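Local coordinates for extracellular solute-binding protein, family 1 (Bifidobacterium longum subsp. infantis ATCC 15697, PDB 3OMB), which probably captures a solute, perhaps a carbohydrate, outside the cell for uptake by an ABC transporter, and carries a bound magnesium ion, at residues L45-A50 with V77-W82; E53-M58 with I72-V77; N99-G104 with L421-I426; I152-G157 with E348-G353. All blocks are in the same frame, centred on the assembly; numbering follows the deposited sequence.

Overall arrangement
The four contacts line one region of the fold, largely along the mixed sheet ordered 71-78, 41-48, 98-100, 352-356. Interaction 1 pairs 41-48 with 71-78, and interaction 2 packs the loop leaving 41-48 on 71-78; their centres lie about 11 Å apart and they share Val77. Interaction 3, with its centre about 12 Å from that of interaction 1, sets the end of strand 98-100 against the loop 421-426. Interaction 4, centred about 7 Å from the centre of interaction 3, joins 152-155 to the chain entering 352-356; its segments fall between those of interaction 3 in sequence. Thus chain parts separated by up to 317 residues meet around one sheet, as expected of a solute-binding protein whose domains are built from discontinuous segments.

Interaction 1 of 4, residues L45-A50 with V77-W82; sequences LVKKNA and VTREAW
Leu45 and Trp82 make the main apolar contact. Leu45 CG stands anti to the backbone N (chi1 170°), and both methyls branching from it meet the indole: CD2 lies 4.1 Å from the centroid of the six-membered ring and 21° off its normal, a CH-pi contact, while CD1 approaches Trp82 CZ3 at 3.7 Å. The same Leu45 CD1 reaches Val77 CG2 at 3.9 Å, so one methyl bridges strand and helix. Lys47 adds its aliphatic chain, its CE coming within 3.9 Å of Trp82 CD1. Trp82 NE1 is hydrogen-bonded to Gly102 O.

Backbone bonds set the register. Val77 N donates to Val46 O at 2.9 Å, and Val77 O accepts from Lys48 N at 2.8 Å, the alternation of a parallel pair in which Lys47 faces Val77 and Lys48 faces Thr78.

Among polar side chains, Arg79 NE donates to Asn49 OD1 at 2.8 Å. The two side chains run next to each other in the same direction, with their amide and guanidinium planes 22° apart. Glu420 receives both Arg79 NH1 and Asn49 ND2, tying their other ends together.

Thr78 is the N-cap of helix 79-92: its OG1 accepts a weak bond of 3.3 Å from Ala81 N. Strand 41-48, helix 59-68 and strand 71-78 form a beta-alpha-beta unit, and the parallel pairing seen here is typical of that motif.

Interaction 2 of 4, residues E53-M58 with I72-V77; sequences EKMANM and IEWQEV
Lys54 starts the contact with its backbone, CA lying 3.4 Å from Glu76 OE1. The next residue, Met55, a selenomethionine at the start of the 3-10 segment 55-57, carries most of the packing. Its N donates to Glu76 OE1 at 3.1 Å along a fairly straight N-H line, though it meets the oxygen from above the carboxylate plane, 51° out of it. That same oxygen forms a salt bridge with Lys48 NZ, which should help to steady the carboxylate.

The side chain of Met55 then folds over one face of the Trp74 indole. CB sits 3.6 Å from Trp74 CG; the bend at chi2 swings SE back, and chi3 (-56°) then sets CE over the six-membered ring, 3.7 Å from its centroid and 10° off the normal. Met55 SE stands obliquely at 4.8 Å from this Trp74 centroid. Ile72 CG2 lies against the opposite face, leaving the indole between two aliphatic groups.

At Ala56, N donates to a water at 2.7 Å; a further link from this water to Glu76 OE2 is doubtful. Beyond it the chain enters helix 59-68, and the Met-aromatic contact thus packs the loop of a beta-alpha-beta crossover against its second strand, 71-78.

Interaction 3 of 4, residues N99-G104 with L421-I426; sequences NLNGYG and LLVGWI
Leu100 and Val423 bring the two backbones nearest, with CA atoms 6.3 Å apart; Asn101 and Leu421 are the next closest pair. Strand 98-100 ends at Leu100, and the positive phi and psi of Asn101 (53° and 39°) turn the chain out of the strand, while 421-426 runs as an irregular loop beside it.

Both Val423 methyls meet Leu100, and one also reaches Asn101. Val423 CG2 touches Leu100 CB at 3.8 Å and comes within 3.4 Å of Asn101 ND2, whereas CG1, anti to the backbone N (chi1 176°), meets Leu100 CD2 at 3.9 Å. Leu354 on strand 352-356 also packs on both Leu100 and Val423, so this apolar patch lies where the loop meets the mixed sheet, on the face that carries Leu100, Val44, Val46 and Leu354.

The Asn101 amide points at the loop, its ND2 toward Leu421 and Val423; the Asn101 and Val423 side chains pass alongside each other, running opposite ways. Asn101 ND2 is 3.1 Å from Leu421 O and donates to a water, also at 3.1 Å. This water lies 2.9 Å from Leu422 O, to which it can donate. Leu421 CD2 lies 3.8 Å from Asn101 ND2.

Interaction 4 of 4, residues I152-G157 with E348-G353; sequences IADGRG and ELSPAG
Asp154 lays its carboxylate across the Ser350 side chain and the Gly353 backbone: OD1 comes within 3.2 Å of Ser350 CB, and OD2 within 3.2 Å of Gly353 CA. Asp154 and Ser350 belong to a small two-stranded antiparallel sheet, 152-155 against 349-350, in which they form the hydrogen-bonded pair. Ser350 O accepts from Asp154 N at 3.0 Å, and Ser350 N donates back to Asp154 O. Gly155 and Leu349 follow as a non-hydrogen-bonded pair, with Leu349 CD2 packed beside Gly155 CA at 3.9 Å. Arg156 N then bonds to Glu348 O, extending the pairing beyond the strands.

The backbone changes direction at Pro351. Past it Gly353 N donates to Ile152 O at 2.7 Å, which joins the two-stranded pair to strand 352-356 and so to the larger mixed sheet.

Waters complete the polar links. One lies within hydrogen-bonding distance of Asp154 OD2, to which it can donate, and is bonded to Ser350 OG; a second donates to both Asp154 OD1 and Glu348 O. At the far end Glu348 CG stands anti to the backbone N (chi1 -179°) and passes 3.3 Å from Gly157 O; the chain is extended beyond it, and its OE1 forms a salt bridge with Lys135 NZ. A third water links Gly157 and Glu348, accepting from Gly157 N at 3.0 Å and donating to Glu348 OE1 at 2.6 Å.

Interaction 1 of 4, residues L45-A50 with V77-W82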
# COMPACT_ATOMS: atom_id res chain seq x y z
N LEU A 45 6.66 -18.67 12.00
CA LEU A 45 7.45 -17.84 11.11
C LEU A 45 6.83 -16.42 11.14
O LEU A 45 5.62 -16.29 11.11
CB LEU A 45 7.40 -18.40 9.69
CG LEU A 45 8.01 -17.43 8.68
CD1 LEU A 45 9.38 -17.91 8.27
CD2 LEU A 45 7.07 -17.25 7.51
N VAL A 46 7.67 -15.39 11.23
CA VAL A 46 7.21 -14.00 11.30
C VAL A 46 8.14 -13.10 10.47
O VAL A 46 9.36 -13.05 10.68
CB VAL A 46 7.11 -13.46 12.78
CG1 VAL A 46 8.43 -13.62 13.56
CG2 VAL A 46 6.64 -12.03 12.79
N LYS A 47 7.56 -12.41 9.51
CA LYS A 47 8.27 -11.42 8.72
C LYS A 47 8.43 -10.15 9.54
O LYS A 47 7.49 -9.75 10.24
CB LYS A 47 7.49 -11.12 7.45
CG LYS A 47 8.27 -10.32 6.41
CD LYS A 47 7.35 -9.79 5.34
CE LYS A 47 7.33 -10.71 4.14
NZ LYS A 47 6.17 -10.38 3.26
N LYS A 48 9.61 -9.54 9.46
CA LYS A 48 9.99 -8.35 10.24
C LYS A 48 10.51 -7.22 9.34
O LYS A 48 10.99 -7.47 8.23
CB LYS A 48 11.12 -8.71 11.22
CG LYS A 48 10.91 -9.97 12.07
CD LYS A 48 9.91 -9.74 13.21
CE LYS A 48 10.41 -8.73 14.25
NZ LYS A 48 11.71 -9.08 14.87
N ASN A 49 10.43 -5.98 9.82
CA ASN A 49 11.20 -4.89 9.22
C ASN A 49 12.56 -4.89 9.92
O ASN A 49 12.65 -5.25 11.10
CB ASN A 49 10.48 -3.54 9.44
CG ASN A 49 9.19 -3.39 8.62
OD1 ASN A 49 9.11 -3.85 7.47
ND2 ASN A 49 8.19 -2.72 9.20
N ALA A 50 13.62 -4.50 9.22
CA ALA A 50 14.96 -4.41 9.86
C ALA A 50 15.04 -3.48 11.09
O ALA A 50 15.90 -3.66 11.94
CB ALA A 50 16.05 -4.00 8.83
N VAL A 77 12.18 -13.49 9.98
CA VAL A 77 12.78 -13.25 8.68
C VAL A 77 12.46 -11.83 8.21
O VAL A 77 11.34 -11.38 8.33
CB VAL A 77 12.30 -14.29 7.60
CG1 VAL A 77 12.89 -15.68 7.87
CG2 VAL A 77 10.76 -14.33 7.48
N THR A 78 13.46 -11.11 7.69
CA THR A 78 13.21 -9.77 7.13
C THR A 78 12.54 -9.88 5.75
O THR A 78 12.52 -10.95 5.14
CB THR A 78 14.49 -8.94 7.00
OG1 THR A 78 15.40 -9.63 6.15
CG2 THR A 78 15.14 -8.71 8.37
N ARG A 79 12.00 -8.75 5.28
CA ARG A 79 11.30 -8.70 3.99
C ARG A 79 12.14 -9.26 2.86
O ARG A 79 11.63 -9.98 2.00
CB ARG A 79 10.89 -7.27 3.66
CG ARG A 79 9.79 -6.70 4.54
CD ARG A 79 9.45 -5.29 4.09
NE ARG A 79 8.39 -4.67 4.88
CZ ARG A 79 7.08 -4.78 4.63
NH1 ARG A 79 6.21 -4.15 5.41
NH2 ARG A 79 6.65 -5.52 3.61
N GLU A 80 13.43 -8.94 2.90
CA GLU A 80 14.38 -9.20 1.82
C GLU A 80 14.98 -10.61 1.93
O GLU A 80 15.19 -11.28 0.92
CB GLU A 80 15.48 -8.14 1.88
CG GLU A 80 15.16 -7.07 2.96
CD GLU A 80 15.81 -5.70 2.71
OE1 GLU A 80 17.05 -5.63 2.55
OE2 GLU A 80 15.07 -4.70 2.72
N ALA A 81 15.23 -11.05 3.17
CA ALA A 81 15.73 -12.39 3.43
C ALA A 81 14.70 -13.45 3.08
O ALA A 81 15.06 -14.50 2.56
CB ALA A 81 16.12 -12.53 4.88
N TRP A 82 13.44 -13.16 3.37
CA TRP A 82 12.35 -14.10 3.11
C TRP A 82 12.14 -14.34 1.61
O TRP A 82 11.91 -15.48 1.19
CB TRP A 82 11.05 -13.62 3.77
CG TRP A 82 9.88 -14.56 3.62
CD1 TRP A 82 8.64 -14.25 3.13
CD2 TRP A 82 9.83 -15.96 3.95
NE1 TRP A 82 7.83 -15.35 3.13
CE2 TRP A 82 8.53 -16.42 3.63
CE3 TRP A 82 10.75 -16.86 4.49
CZ2 TRP A 82 8.14 -17.74 3.83
CZ3 TRP A 82 10.36 -18.18 4.68
CH2 TRP A 82 9.06 -18.61 4.35

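Interaction 2 of 4, residues E53-M58 with I72-V77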
# COMPACT_ATOMS: atom_id res chain seq x y z
N GLU A 53 12.92 -4.60 16.93
CA GLU A 53 13.45 -5.42 18.01
C GLU A 53 13.19 -6.92 17.75
O GLU A 53 12.24 -7.29 17.03
CB GLU A 53 12.75 -4.88 19.27
CG GLU A 53 12.60 -5.75 20.49
CD GLU A 53 12.30 -4.88 21.73
OE1 GLU A 53 11.12 -4.79 22.17
OE2 GLU A 53 13.26 -4.26 22.26
N LYS A 54 14.03 -7.78 18.30
CA LYS A 54 13.82 -9.24 18.20
C LYS A 54 12.59 -9.64 19.01
O LYS A 54 12.31 -9.03 20.05
CB LYS A 54 15.05 -10.03 18.67
CG LYS A 54 16.30 -9.81 17.82
CD LYS A 54 17.40 -10.85 18.17
CE LYS A 54 18.64 -10.74 17.24
NZ LYS A 54 19.54 -9.58 17.58
N MSE A 55 11.88 -10.66 18.53
CA MSE A 55 10.68 -11.21 19.19
C MSE A 55 10.98 -11.57 20.64
O MSE A 55 10.17 -11.31 21.53
CB MSE A 55 10.16 -12.49 18.49
CG MSE A 55 9.75 -12.35 17.02
SE MSE A 55 8.54 -10.86 16.68
CE MSE A 55 7.13 -11.33 17.93
N ALA A 56 12.15 -12.14 20.87
CA ALA A 56 12.55 -12.53 22.22
C ALA A 56 12.56 -11.35 23.22
O ALA A 56 12.37 -11.57 24.40
CB ALA A 56 13.90 -13.26 22.20
N ASN A 57 12.74 -10.12 22.74
CA ASN A 57 12.77 -8.93 23.63
C ASN A 57 11.42 -8.21 23.74
O ASN A 57 11.34 -7.16 24.38
CB ASN A 57 13.81 -7.90 23.19
CG ASN A 57 15.22 -8.43 23.22
OD1 ASN A 57 15.94 -8.27 22.25
ND2 ASN A 57 15.63 -9.04 24.32
N MSE A 58 10.37 -8.75 23.13
CA MSE A 58 9.08 -8.10 23.18
C MSE A 58 8.22 -8.73 24.27
O MSE A 58 7.93 -9.93 24.24
CB MSE A 58 8.38 -8.18 21.81
CG MSE A 58 9.11 -7.44 20.69
SE MSE A 58 8.18 -7.81 19.02
CE MSE A 58 9.27 -6.84 17.73
N ILE A 72 6.54 -20.86 22.28
CA ILE A 72 6.64 -20.40 20.90
C ILE A 72 8.10 -20.38 20.45
O ILE A 72 8.94 -19.82 21.14
CB ILE A 72 6.01 -19.00 20.72
CG1 ILE A 72 4.54 -19.02 21.17
CG2 ILE A 72 6.16 -18.54 19.27
CD1 ILE A 72 3.87 -17.66 21.21
N GLU A 73 8.41 -21.04 19.34
CA GLU A 73 9.75 -20.96 18.73
C GLU A 73 9.62 -20.02 17.53
O GLU A 73 9.04 -20.40 16.50
CB GLU A 73 10.27 -22.35 18.29
CG GLU A 73 10.62 -23.31 19.47
CD GLU A 73 11.28 -24.67 19.06
OE1 GLU A 73 11.37 -25.01 17.85
OE2 GLU A 73 11.71 -25.42 19.98
N TRP A 74 10.13 -18.80 17.67
CA TRP A 74 10.00 -17.77 16.62
C TRP A 74 11.02 -17.98 15.52
O TRP A 74 12.19 -18.21 15.78
CB TRP A 74 10.18 -16.35 17.20
CG TRP A 74 9.11 -15.95 18.19
CD1 TRP A 74 9.19 -16.00 19.57
CD2 TRP A 74 7.79 -15.48 17.88
NE1 TRP A 74 8.00 -15.55 20.13
CE2 TRP A 74 7.13 -15.23 19.11
CE3 TRP A 74 7.10 -15.21 16.68
CZ2 TRP A 74 5.81 -14.74 19.17
CZ3 TRP A 74 5.78 -14.73 16.74
CH2 TRP A 74 5.15 -14.50 17.98
N GLN A 75 10.57 -17.87 14.28
CA GLN A 75 11.53 -17.87 13.19
C GLN A 75 11.40 -16.53 12.47
O GLN A 75 10.50 -16.34 11.68
CB GLN A 75 11.26 -19.06 12.26
CG GLN A 75 12.37 -19.33 11.28
CD GLN A 75 11.88 -20.10 10.05
OE1 GLN A 75 12.45 -19.95 8.97
NE2 GLN A 75 10.83 -20.92 10.20
N GLU A 76 12.30 -15.60 12.77
CA GLU A 76 12.18 -14.23 12.29
C GLU A 76 12.88 -14.05 10.97
O GLU A 76 14.04 -14.41 10.85
CB GLU A 76 12.78 -13.25 13.29
CG GLU A 76 12.21 -13.42 14.68
CD GLU A 76 12.94 -12.58 15.71
OE1 GLU A 76 12.78 -11.34 15.69
OE2 GLU A 76 13.65 -13.16 16.54
N VAL A 77 12.18 -13.49 9.98
CA VAL A 77 12.78 -13.25 8.68
C VAL A 77 12.46 -11.83 8.21
O VAL A 77 11.34 -11.38 8.33
CB VAL A 77 12.30 -14.29 7.60
CG1 VAL A 77 12.89 -15.68 7.87
CG2 VAL A 77 10.76 -14.33 7.48
O HOH W 1 13.82 -13.14 18.96

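Interaction 3 of 4, residues N99-G104 with L421-I426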
# COMPACT_ATOMS: atom_id res chain seq x y z
N ASN A 99 2.24 -19.02 10.44
CA ASN A 99 3.03 -18.20 9.54
C ASN A 99 2.43 -16.81 9.43
O ASN A 99 1.27 -16.66 9.04
CB ASN A 99 3.12 -18.86 8.17
CG ASN A 99 3.71 -20.23 8.24
OD1 ASN A 99 4.92 -20.38 8.17
ND2 ASN A 99 2.88 -21.25 8.41
N LEU A 100 3.23 -15.81 9.79
CA LEU A 100 2.81 -14.42 9.78
C LEU A 100 3.43 -13.68 8.60
O LEU A 100 4.64 -13.51 8.54
CB LEU A 100 3.15 -13.73 11.12
CG LEU A 100 2.74 -14.46 12.41
CD1 LEU A 100 3.02 -13.59 13.62
CD2 LEU A 100 1.27 -14.92 12.41
N ASN A 101 2.58 -13.27 7.67
CA ASN A 101 3.00 -12.62 6.43
C ASN A 101 4.04 -13.45 5.69
O ASN A 101 4.99 -12.92 5.15
CB ASN A 101 3.53 -11.20 6.67
CG ASN A 101 2.42 -10.20 6.95
OD1 ASN A 101 1.55 -9.98 6.11
ND2 ASN A 101 2.45 -9.58 8.11
N GLY A 102 3.85 -14.77 5.71
CA GLY A 102 4.75 -15.68 5.01
C GLY A 102 4.26 -16.01 3.62
O GLY A 102 5.01 -15.93 2.66
N TYR A 103 2.98 -16.35 3.52
CA TYR A 103 2.40 -16.95 2.32
C TYR A 103 1.08 -16.33 1.95
O TYR A 103 0.40 -15.77 2.78
CB TYR A 103 2.16 -18.44 2.58
CG TYR A 103 3.40 -19.14 3.04
CD1 TYR A 103 4.41 -19.44 2.15
CD2 TYR A 103 3.57 -19.46 4.39
CE1 TYR A 103 5.58 -20.06 2.58
CE2 TYR A 103 4.73 -20.10 4.83
CZ TYR A 103 5.72 -20.40 3.92
OH TYR A 103 6.87 -21.02 4.34
N GLY A 104 0.72 -16.45 0.68
CA GLY A 104 -0.63 -16.08 0.26
C GLY A 104 -1.40 -17.35 -0.03
O GLY A 104 -0.81 -18.42 -0.17
N LEU A 421 3.31 -4.75 9.77
CA LEU A 421 3.35 -6.21 9.57
C LEU A 421 2.59 -6.98 10.65
O LEU A 421 2.81 -8.18 10.85
CB LEU A 421 4.80 -6.71 9.49
CG LEU A 421 5.56 -6.29 8.23
CD1 LEU A 421 7.05 -6.37 8.46
CD2 LEU A 421 5.14 -7.12 7.00
N LEU A 422 1.69 -6.30 11.35
CA LEU A 422 0.91 -6.96 12.38
C LEU A 422 -0.01 -7.97 11.68
O LEU A 422 -0.41 -7.80 10.51
CB LEU A 422 0.08 -5.96 13.18
CG LEU A 422 -1.32 -5.65 12.63
CD1 LEU A 422 -2.21 -5.05 13.72
CD2 LEU A 422 -1.24 -4.74 11.44
N VAL A 423 -0.31 -9.05 12.38
CA VAL A 423 -1.24 -10.01 11.88
C VAL A 423 -2.29 -10.11 12.99
O VAL A 423 -2.05 -10.68 14.05
CB VAL A 423 -0.51 -11.33 11.60
CG1 VAL A 423 -1.46 -12.39 11.17
CG2 VAL A 423 0.52 -11.12 10.51
N GLY A 424 -3.44 -9.51 12.75
CA GLY A 424 -4.43 -9.26 13.80
C GLY A 424 -5.29 -8.16 13.23
O GLY A 424 -5.27 -7.93 12.03
N TRP A 425 -6.07 -7.50 14.06
CA TRP A 425 -6.91 -6.42 13.57
C TRP A 425 -7.17 -5.41 14.69
O TRP A 425 -7.33 -5.80 15.83
CB TRP A 425 -8.20 -6.93 12.95
CG TRP A 425 -9.26 -7.41 13.93
CD1 TRP A 425 -9.16 -8.47 14.79
CD2 TRP A 425 -10.57 -6.84 14.13
NE1 TRP A 425 -10.33 -8.61 15.50
CE2 TRP A 425 -11.20 -7.61 15.14
CE3 TRP A 425 -11.26 -5.75 13.58
CZ2 TRP A 425 -12.50 -7.34 15.59
CZ3 TRP A 425 -12.57 -5.48 14.03
CH2 TRP A 425 -13.17 -6.27 15.04
N ILE A 426 -7.17 -4.13 14.35
CA ILE A 426 -7.48 -3.07 15.31
C ILE A 426 -8.95 -2.77 15.12
O ILE A 426 -9.34 -2.27 14.05
CB ILE A 426 -6.68 -1.77 15.06
CG1 ILE A 426 -5.16 -2.02 15.08
CG2 ILE A 426 -7.06 -0.68 16.11
CD1 ILE A 426 -4.63 -2.49 16.38
O HOH W 2 0.60 -7.06 7.90

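Interaction 4 of 4, residues I152-G157 with E348-G353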
# COMPACT_ATOMS: atom_id res chain seq x y z
N ILE A 152 -5.56 -15.49 6.27
CA ILE A 152 -6.42 -14.46 6.84
C ILE A 152 -5.76 -13.09 6.72
O ILE A 152 -4.55 -12.95 6.96
CB ILE A 152 -6.77 -14.79 8.30
CG1 ILE A 152 -7.22 -16.27 8.36
CG2 ILE A 152 -7.83 -13.83 8.85
CD1 ILE A 152 -7.94 -16.71 9.63
N ALA A 153 -6.57 -12.11 6.36
CA ALA A 153 -6.11 -10.73 6.25
C ALA A 153 -5.86 -10.13 7.63
O ALA A 153 -6.19 -10.71 8.67
CB ALA A 153 -7.15 -9.88 5.47
N ASP A 154 -5.28 -8.94 7.63
CA ASP A 154 -5.11 -8.17 8.86
C ASP A 154 -5.55 -6.72 8.65
O ASP A 154 -5.73 -6.27 7.52
CB ASP A 154 -3.66 -8.26 9.32
CG ASP A 154 -2.69 -8.08 8.17
OD1 ASP A 154 -2.54 -6.92 7.71
OD2 ASP A 154 -2.08 -9.09 7.74
N GLY A 155 -5.74 -5.99 9.74
CA GLY A 155 -6.16 -4.59 9.65
C GLY A 155 -5.45 -3.73 10.67
O GLY A 155 -5.22 -4.16 11.78
N ARG A 156 -5.15 -2.49 10.27
CA ARG A 156 -4.37 -1.53 11.03
C ARG A 156 -5.27 -0.54 11.73
O ARG A 156 -4.76 0.42 12.29
CB ARG A 156 -3.63 -0.63 10.04
CG ARG A 156 -2.34 -1.02 9.55
CD ARG A 156 -1.61 0.27 9.16
NE ARG A 156 -1.57 0.53 7.72
CZ ARG A 156 -0.55 1.15 7.12
NH1 ARG A 156 0.51 1.52 7.84
NH2 ARG A 156 -0.56 1.37 5.81
N GLY A 157 -6.58 -0.67 11.58
CA GLY A 157 -7.50 0.29 12.20
C GLY A 157 -8.11 1.30 11.26
O GLY A 157 -7.51 1.68 10.26
N GLU A 348 -5.88 0.30 5.39
CA GLU A 348 -6.25 -0.42 6.61
C GLU A 348 -6.00 -1.92 6.51
O GLU A 348 -5.25 -2.49 7.33
CB GLU A 348 -7.72 -0.18 6.95
CG GLU A 348 -8.13 -0.91 8.24
CD GLU A 348 -9.58 -0.63 8.66
OE1 GLU A 348 -9.99 -1.10 9.75
OE2 GLU A 348 -10.29 0.07 7.90
N LEU A 349 -6.64 -2.54 5.53
CA LEU A 349 -6.61 -3.99 5.34
C LEU A 349 -5.52 -4.44 4.41
O LEU A 349 -5.15 -3.75 3.46
CB LEU A 349 -7.95 -4.50 4.81
CG LEU A 349 -9.17 -4.15 5.66
CD1 LEU A 349 -10.44 -4.55 4.93
CD2 LEU A 349 -9.10 -4.77 7.09
N SER A 350 -5.02 -5.64 4.67
CA SER A 350 -3.88 -6.17 3.95
C SER A 350 -4.06 -7.69 3.86
O SER A 350 -4.32 -8.33 4.88
CB SER A 350 -2.60 -5.78 4.67
OG SER A 350 -1.51 -6.57 4.25
N PRO A 351 -3.96 -8.26 2.64
CA PRO A 351 -4.29 -9.68 2.53
C PRO A 351 -3.14 -10.54 3.04
O PRO A 351 -2.04 -10.02 3.26
CB PRO A 351 -4.49 -9.90 1.03
CG PRO A 351 -4.35 -8.55 0.37
CD PRO A 351 -3.66 -7.65 1.33
N ALA A 352 -3.42 -11.82 3.26
CA ALA A 352 -2.39 -12.83 3.51
C ALA A 352 -1.51 -12.62 4.75
O ALA A 352 -0.29 -12.69 4.68
CB ALA A 352 -1.52 -13.01 2.24
N GLY A 353 -2.14 -12.37 5.88
CA GLY A 353 -1.39 -12.20 7.11
C GLY A 353 -1.15 -13.51 7.84
O GLY A 353 -0.01 -13.80 8.20
O HOH W 3 -0.57 -8.89 5.53
O HOH W 4 -2.84 -4.33 7.98
O HOH W 5 -8.60 -2.79 11.20